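Local structure of transcription regulator AmtR (Mycobacterium smegmatis, 5E57) at residues Phe191-Leu194 and Ala195-Ala199; His48-Thr51 and Lys52-Leu56; Arg100-Leu103 and Gly104-Tyr107. The protein probably binds DNA as a TetR-family transcription regulator, and is implicated in the control of nitrogen and urea metabolism. All coordinates share one frame; numbering follows the deposited sequence.

Interaction 1: Phe191-Leu194 and Ala195-Ala199; sequences FAEL and AAATA
The flat groups that meet where Phe-191–Leu-194 runs into Ala-195–Ala-199 are peptide units, stacked one turn apart with the methyl groups of the alanines lying beside their carbonyl oxygens. The geometry is that of a regular alpha-helix: Ala-195, Ala-196, Ala-197 and Thr-198 each donate their backbone N-H to the carbonyl four residues earlier, from Ala-195 N to Phe-191 O at 2.9 Å through to Thr-198 N to Leu-194 O at 3.0 Å. This helix, 191-202, makes contact with helices 82-98, 173-183 and 210-216, away from the predicted DNA-binding motif. The Phe-191 side chain turns to other partners: its ring pairs edge-to-face with that of Phe-187, and Glu-179, Leu-182 and Arg-183 of helix 173-183 also touch it.

Small methyl groups fill the turn that follows. The CB of Ala-195 rests 3.4 Å from Phe-191 O, and the CB of Ala-196 repeats this contact at 3.4 Å from Ala-192 O. Outside the helix, Ala-192 and Ala-195 touch Ala-211 of helix 210-216, while Ala-196 meets His-214 and His-215, which probably belong to a purification tag. The exposed Glu-193 side chain stands out from the helix, and its OE2 comes no nearer than 4.4 Å to the CB of Ala-197, a loose approach.

Leu-194 carries the buried side of the first turn. With CG anti to the backbone N (chi1 -179°), its branch reaches Pro-83 and His-86 of helix 82-98. Thr-198 lies one turn further along and also packs on that helix, against Ala-87 and Ile-90. Its hydroxyl has its main polar partner in His-86, to whose ND1 Thr-198 OG1 is hydrogen-bonded; Leu-194 O, 3.5 Å from that OG1, is at most a weak alternative.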
# COMPACT_ATOMS: atom_id res chain seq x y z
N PHE A 191 -2.36 17.84 -18.31
CA PHE A 191 -1.37 16.89 -17.81
C PHE A 191 -0.17 16.75 -18.64
O PHE A 191 0.87 16.39 -18.14
CB PHE A 191 -1.99 15.52 -17.57
CG PHE A 191 -2.94 15.50 -16.42
CD1 PHE A 191 -2.47 15.34 -15.13
CD2 PHE A 191 -4.29 15.70 -16.62
CE1 PHE A 191 -3.33 15.36 -14.06
CE2 PHE A 191 -5.16 15.70 -15.55
CZ PHE A 191 -4.68 15.50 -14.27
N ALA A 192 -0.25 17.08 -19.91
CA ALA A 192 0.97 17.10 -20.72
C ALA A 192 1.89 18.24 -20.31
O ALA A 192 3.13 18.09 -20.08
CB ALA A 192 0.61 17.24 -22.19
N GLU A 193 1.32 19.42 -20.22
CA GLU A 193 2.09 20.57 -19.71
C GLU A 193 2.73 20.26 -18.32
O GLU A 193 3.90 20.53 -18.08
CB GLU A 193 1.17 21.81 -19.63
CG GLU A 193 1.84 23.08 -19.13
CD GLU A 193 1.95 23.12 -17.61
OE1 GLU A 193 1.26 22.31 -16.94
OE2 GLU A 193 2.73 23.95 -17.08
N LEU A 194 1.91 19.74 -17.41
CA LEU A 194 2.33 19.41 -16.08
C LEU A 194 3.50 18.41 -16.14
O LEU A 194 4.59 18.64 -15.56
CB LEU A 194 1.12 18.89 -15.30
CG LEU A 194 1.35 18.51 -13.83
CD1 LEU A 194 1.92 19.70 -13.07
CD2 LEU A 194 0.08 18.04 -13.14
N ALA A 195 3.31 17.33 -16.91
CA ALA A 195 4.40 16.37 -17.04
C ALA A 195 5.61 17.01 -17.50
O ALA A 195 6.70 16.65 -17.07
CB ALA A 195 4.07 15.20 -17.99
N ALA A 196 5.49 17.91 -18.47
CA ALA A 196 6.70 18.44 -19.07
C ALA A 196 7.43 19.33 -18.05
O ALA A 196 8.64 19.36 -18.00
CB ALA A 196 6.37 19.24 -20.34
N ALA A 197 6.66 20.11 -17.29
CA ALA A 197 7.26 20.98 -16.22
C ALA A 197 8.05 20.11 -15.22
O ALA A 197 9.20 20.38 -14.85
CB ALA A 197 6.17 21.75 -15.48
N THR A 198 7.43 19.02 -14.79
CA THR A 198 8.09 18.13 -13.82
C THR A 198 9.35 17.48 -14.48
O THR A 198 10.44 17.40 -13.89
CB THR A 198 7.08 17.10 -13.34
OG1 THR A 198 6.08 17.72 -12.53
CG2 THR A 198 7.77 16.03 -12.57
N ALA A 199 9.22 17.02 -15.72
CA ALA A 199 10.41 16.46 -16.47
C ALA A 199 11.56 17.42 -16.38
O ALA A 199 12.66 17.10 -15.98
CB ALA A 199 10.03 16.27 -17.90

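Interaction 2: His48-Thr51 and Lys52-Leu56; sequences HFAT and KDDIL
Phe-49 and Ile-55 form the tight part of this turn, their side chains crossing at about a right angle. The CB of Phe-49 is 3.4 Å from Ile-55 CG1, which also lies obliquely to the ring, 3.5 Å from Phe-49 CG. Both residues are buried; beyond them Phe-49 touches Arg-10 and Ile-55 touches Ala-17, both on helix 9-23, with Ile-34 closing in from helix 31-38.

The polar side is looser and wetter. Thr-51 OG1 sits between its backbone N and carbonyl carbon (chi1 68°), which turns it back over the helix start to accept from Asp-54 N at 3.0 Å. The reciprocal bond, Thr-51 N to Asp-54 OD2, is weak at 3.3 Å. A water lies 2.9 Å from Thr-51 OG1 and donates weakly to Asp-54 OD1, whose stronger partner is the salt-bridged Arg-116. The positive charge of Arg-116 would be expected to favour the ionised carboxylate, and together with the weak OD2 bond it probably limits its rotation.

Thr-51 as N-cap and Asp-54 three residues on make a capping box, here starting helix 52-61 directly after the predicted helix-turn-helix of a TetR-type DNA-binding region.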
# COMPACT_ATOMS: atom_id res chain seq x y z
N HIS A 48 30.71 -2.47 10.76
CA HIS A 48 29.89 -1.61 9.90
C HIS A 48 28.51 -1.36 10.51
O HIS A 48 28.03 -0.24 10.58
CB HIS A 48 29.79 -2.26 8.56
CG HIS A 48 31.12 -2.43 7.88
ND1 HIS A 48 31.86 -1.35 7.43
CD2 HIS A 48 31.83 -3.53 7.55
CE1 HIS A 48 32.97 -1.78 6.85
NE2 HIS A 48 32.98 -3.10 6.91
N PHE A 49 27.90 -2.42 11.01
CA PHE A 49 26.60 -2.34 11.64
C PHE A 49 26.62 -3.27 12.86
O PHE A 49 26.65 -4.52 12.71
CB PHE A 49 25.49 -2.79 10.67
CG PHE A 49 25.39 -1.94 9.43
CD1 PHE A 49 24.73 -0.71 9.48
CD2 PHE A 49 25.98 -2.34 8.23
CE1 PHE A 49 24.64 0.09 8.35
CE2 PHE A 49 25.89 -1.54 7.09
CZ PHE A 49 25.21 -0.31 7.17
N ALA A 50 26.50 -2.66 14.03
CA ALA A 50 26.73 -3.37 15.29
C ALA A 50 25.56 -4.34 15.56
O ALA A 50 25.68 -5.42 16.21
CB ALA A 50 26.88 -2.32 16.39
N THR A 51 24.39 -3.94 15.06
CA THR A 51 23.20 -4.76 15.21
C THR A 51 22.43 -4.83 13.92
O THR A 51 22.63 -4.00 12.99
CB THR A 51 22.23 -4.21 16.25
OG1 THR A 51 21.65 -2.96 15.78
CG2 THR A 51 22.95 -4.00 17.54
N LYS A 52 21.56 -5.83 13.89
CA LYS A 52 20.71 -6.05 12.74
C LYS A 52 19.81 -4.82 12.59
O LYS A 52 19.60 -4.35 11.46
CB LYS A 52 19.91 -7.35 12.88
CG LYS A 52 19.13 -7.71 11.63
CD LYS A 52 18.57 -9.14 11.63
CE LYS A 52 17.73 -9.49 12.81
NZ LYS A 52 17.02 -10.80 12.58
N ASP A 53 19.32 -4.31 13.72
CA ASP A 53 18.46 -3.14 13.73
C ASP A 53 19.13 -1.95 13.06
O ASP A 53 18.46 -1.15 12.37
CB ASP A 53 18.05 -2.80 15.18
CG ASP A 53 16.88 -3.61 15.69
OD1 ASP A 53 16.21 -4.42 14.97
OD2 ASP A 53 16.57 -3.40 16.87
N ASP A 54 20.44 -1.77 13.29
CA ASP A 54 21.18 -0.70 12.66
C ASP A 54 21.16 -0.87 11.17
O ASP A 54 21.19 0.14 10.41
CB ASP A 54 22.65 -0.68 13.09
CG ASP A 54 22.85 -0.24 14.56
OD1 ASP A 54 22.02 0.53 15.09
OD2 ASP A 54 23.84 -0.67 15.16
N ILE A 55 21.13 -2.12 10.70
CA ILE A 55 21.13 -2.36 9.22
C ILE A 55 19.78 -1.91 8.63
O ILE A 55 19.72 -1.18 7.63
CB ILE A 55 21.37 -3.87 8.90
CG1 ILE A 55 22.77 -4.30 9.41
CG2 ILE A 55 21.22 -4.12 7.42
CD1 ILE A 55 23.02 -5.80 9.39
N LEU A 56 18.72 -2.33 9.29
CA LEU A 56 17.36 -1.97 8.92
C LEU A 56 17.15 -0.48 8.98
O LEU A 56 16.50 0.09 8.09
CB LEU A 56 16.33 -2.69 9.84
CG LEU A 56 14.82 -2.46 9.59
CD1 LEU A 56 14.43 -2.95 8.20
CD2 LEU A 56 13.96 -3.18 10.61
O HOH W 1 20.24 -1.19 17.54

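Interaction 3: Arg100-Leu103 and Gly104-Tyr107; sequences RWNL and GALY. With ACT (acetate ion), chain D.
Leu-103 and Leu-106 meet obliquely on one side of a 3-10 turn, with Leu-103 CD2 4.2 Å from Leu-106 CD1, a light contact between methyl ends. Leu-106 CB also lies over the backbone of its partner, 3.3 Å from Leu-103 O. That carbonyl accepts from Leu-106 N at 2.8 Å. Asn-102 O is gripped in the same manner by Ala-105 N, so two successive i-to-i+3 bonds wind the chain tightly between helices 82-98 and 118-142. Asn-102 is also the centre of an inverse gamma turn, closed by Leu-103 N donating to Trp-101 O, which leads into the 3-10 turn.

The Asn-102 amide leaves with CG anti to the backbone N (chi1 -172°), which sets ND2 3.8 Å from Ala-105 CB. Its two ends have different partners: ND2 donates to Ile-160 O of helix 151-165, and OD1 accepts from a water at 2.7 Å. The same water takes the N-H of Gly-104, bridging the amide to the start of the turn.

Tyr-107 folds back over this start. Gly-104 CA lies 3.9 Å above the plane of its ring, over the centre. The acetate O lies at the edge of the ring, near its plane, and accepts from Tyr-107 OH at 2.8 Å; the ion is probably from the crystallisation liquor. Leu-60 of helix 52-61 and Ile-160 also touch this side chain, whereas Ala-105 packs on Leu-108 of the second subunit.

Chemically, the amide of Asn-102 is held at both ends, which fixes its rotation and distinguishes its oxygen from its nitrogen. The hydroxyl of Tyr-107, bonded also to Thr-63 OG1, joins the turn to the loop after helix 52-61; its bond to the acetate need not imply a biological ligand.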
# COMPACT_ATOMS: atom_id res chain seq x y z
N ARG A 100 16.84 -1.82 -6.29
CA ARG A 100 17.05 -3.22 -6.62
C ARG A 100 16.07 -4.16 -5.83
O ARG A 100 15.58 -5.14 -6.36
CB ARG A 100 18.50 -3.58 -6.31
CG ARG A 100 18.78 -5.06 -6.47
CD ARG A 100 18.79 -5.49 -7.92
NE ARG A 100 18.94 -6.94 -8.04
CZ ARG A 100 17.94 -7.82 -7.98
NH1 ARG A 100 16.69 -7.41 -7.77
NH2 ARG A 100 18.21 -9.12 -8.11
N TRP A 101 15.74 -3.80 -4.59
CA TRP A 101 14.91 -4.59 -3.70
C TRP A 101 13.75 -3.74 -3.19
O TRP A 101 13.82 -2.54 -3.09
CB TRP A 101 15.74 -5.14 -2.52
CG TRP A 101 16.95 -5.90 -2.97
CD1 TRP A 101 18.24 -5.50 -2.88
CD2 TRP A 101 16.97 -7.17 -3.61
NE1 TRP A 101 19.06 -6.46 -3.35
CE2 TRP A 101 18.31 -7.49 -3.85
CE3 TRP A 101 15.97 -8.07 -3.98
CZ2 TRP A 101 18.71 -8.69 -4.47
CZ3 TRP A 101 16.35 -9.27 -4.59
CH2 TRP A 101 17.72 -9.56 -4.86
N ASN A 102 12.64 -4.38 -2.88
CA ASN A 102 11.43 -3.63 -2.55
C ASN A 102 11.39 -3.24 -1.07
O ASN A 102 10.55 -3.71 -0.32
CB ASN A 102 10.19 -4.46 -2.97
CG ASN A 102 8.88 -3.69 -2.85
OD1 ASN A 102 8.87 -2.46 -2.93
ND2 ASN A 102 7.77 -4.42 -2.71
N LEU A 103 12.27 -2.32 -0.66
CA LEU A 103 12.46 -2.00 0.80
C LEU A 103 11.23 -1.42 1.44
O LEU A 103 10.99 -1.61 2.59
CB LEU A 103 13.62 -1.04 1.01
CG LEU A 103 14.98 -1.58 0.53
CD1 LEU A 103 15.99 -0.43 0.39
CD2 LEU A 103 15.45 -2.73 1.43
N GLY A 104 10.37 -0.76 0.68
CA GLY A 104 9.18 -0.20 1.28
C GLY A 104 8.26 -1.25 1.80
O GLY A 104 7.33 -0.97 2.58
N ALA A 105 8.46 -2.49 1.33
CA ALA A 105 7.69 -3.58 1.82
C ALA A 105 7.98 -3.80 3.29
O ALA A 105 7.20 -4.45 3.95
CB ALA A 105 8.03 -4.87 1.08
N LEU A 106 9.09 -3.26 3.81
CA LEU A 106 9.40 -3.49 5.24
C LEU A 106 8.65 -2.49 6.20
O LEU A 106 8.66 -2.66 7.42
CB LEU A 106 10.91 -3.39 5.41
CG LEU A 106 11.76 -4.36 4.59
CD1 LEU A 106 13.21 -3.92 4.73
CD2 LEU A 106 11.56 -5.82 4.99
N TYR A 107 7.97 -1.49 5.65
CA TYR A 107 7.31 -0.44 6.47
C TYR A 107 6.30 -1.02 7.40
O TYR A 107 6.02 -0.44 8.40
CB TYR A 107 6.61 0.58 5.58
CG TYR A 107 7.51 1.50 4.75
CD1 TYR A 107 8.86 1.62 5.00
CD2 TYR A 107 6.97 2.32 3.80
CE1 TYR A 107 9.67 2.50 4.25
CE2 TYR A 107 7.76 3.20 3.08
CZ TYR A 107 9.09 3.28 3.33
OH TYR A 107 9.84 4.14 2.62
C ACT D . 8.13 7.14 0.94
O ACT D . 8.25 6.30 1.81
OXT ACT D . 6.95 7.54 0.70
CH3 ACT D . 9.40 7.62 0.22
O HOH W 2 9.92 -0.09 -2.18

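Along the chain the order is interaction 2, interaction 3, interaction 1. Interactions 2 and 3 have centres about 17 Å apart and touch directly: Leu-56 CD1, on helix 52-61, packs 3.8 Å from Leu-106 CD1. Helix 52-61 thus runs from the capped end beside the predicted DNA-binding motif to the 3-10 turn after helix 82-98, and this contact couples the predicted DNA-binding region to the rest of the all-helical chain. Interaction 1 lies remote from it, on the other side of the chain's centre, its centre about 28 Å from that of interaction 3 and 41 Å from that of interaction 2. It leans on helix 82-98, whose far end leads into interaction 3.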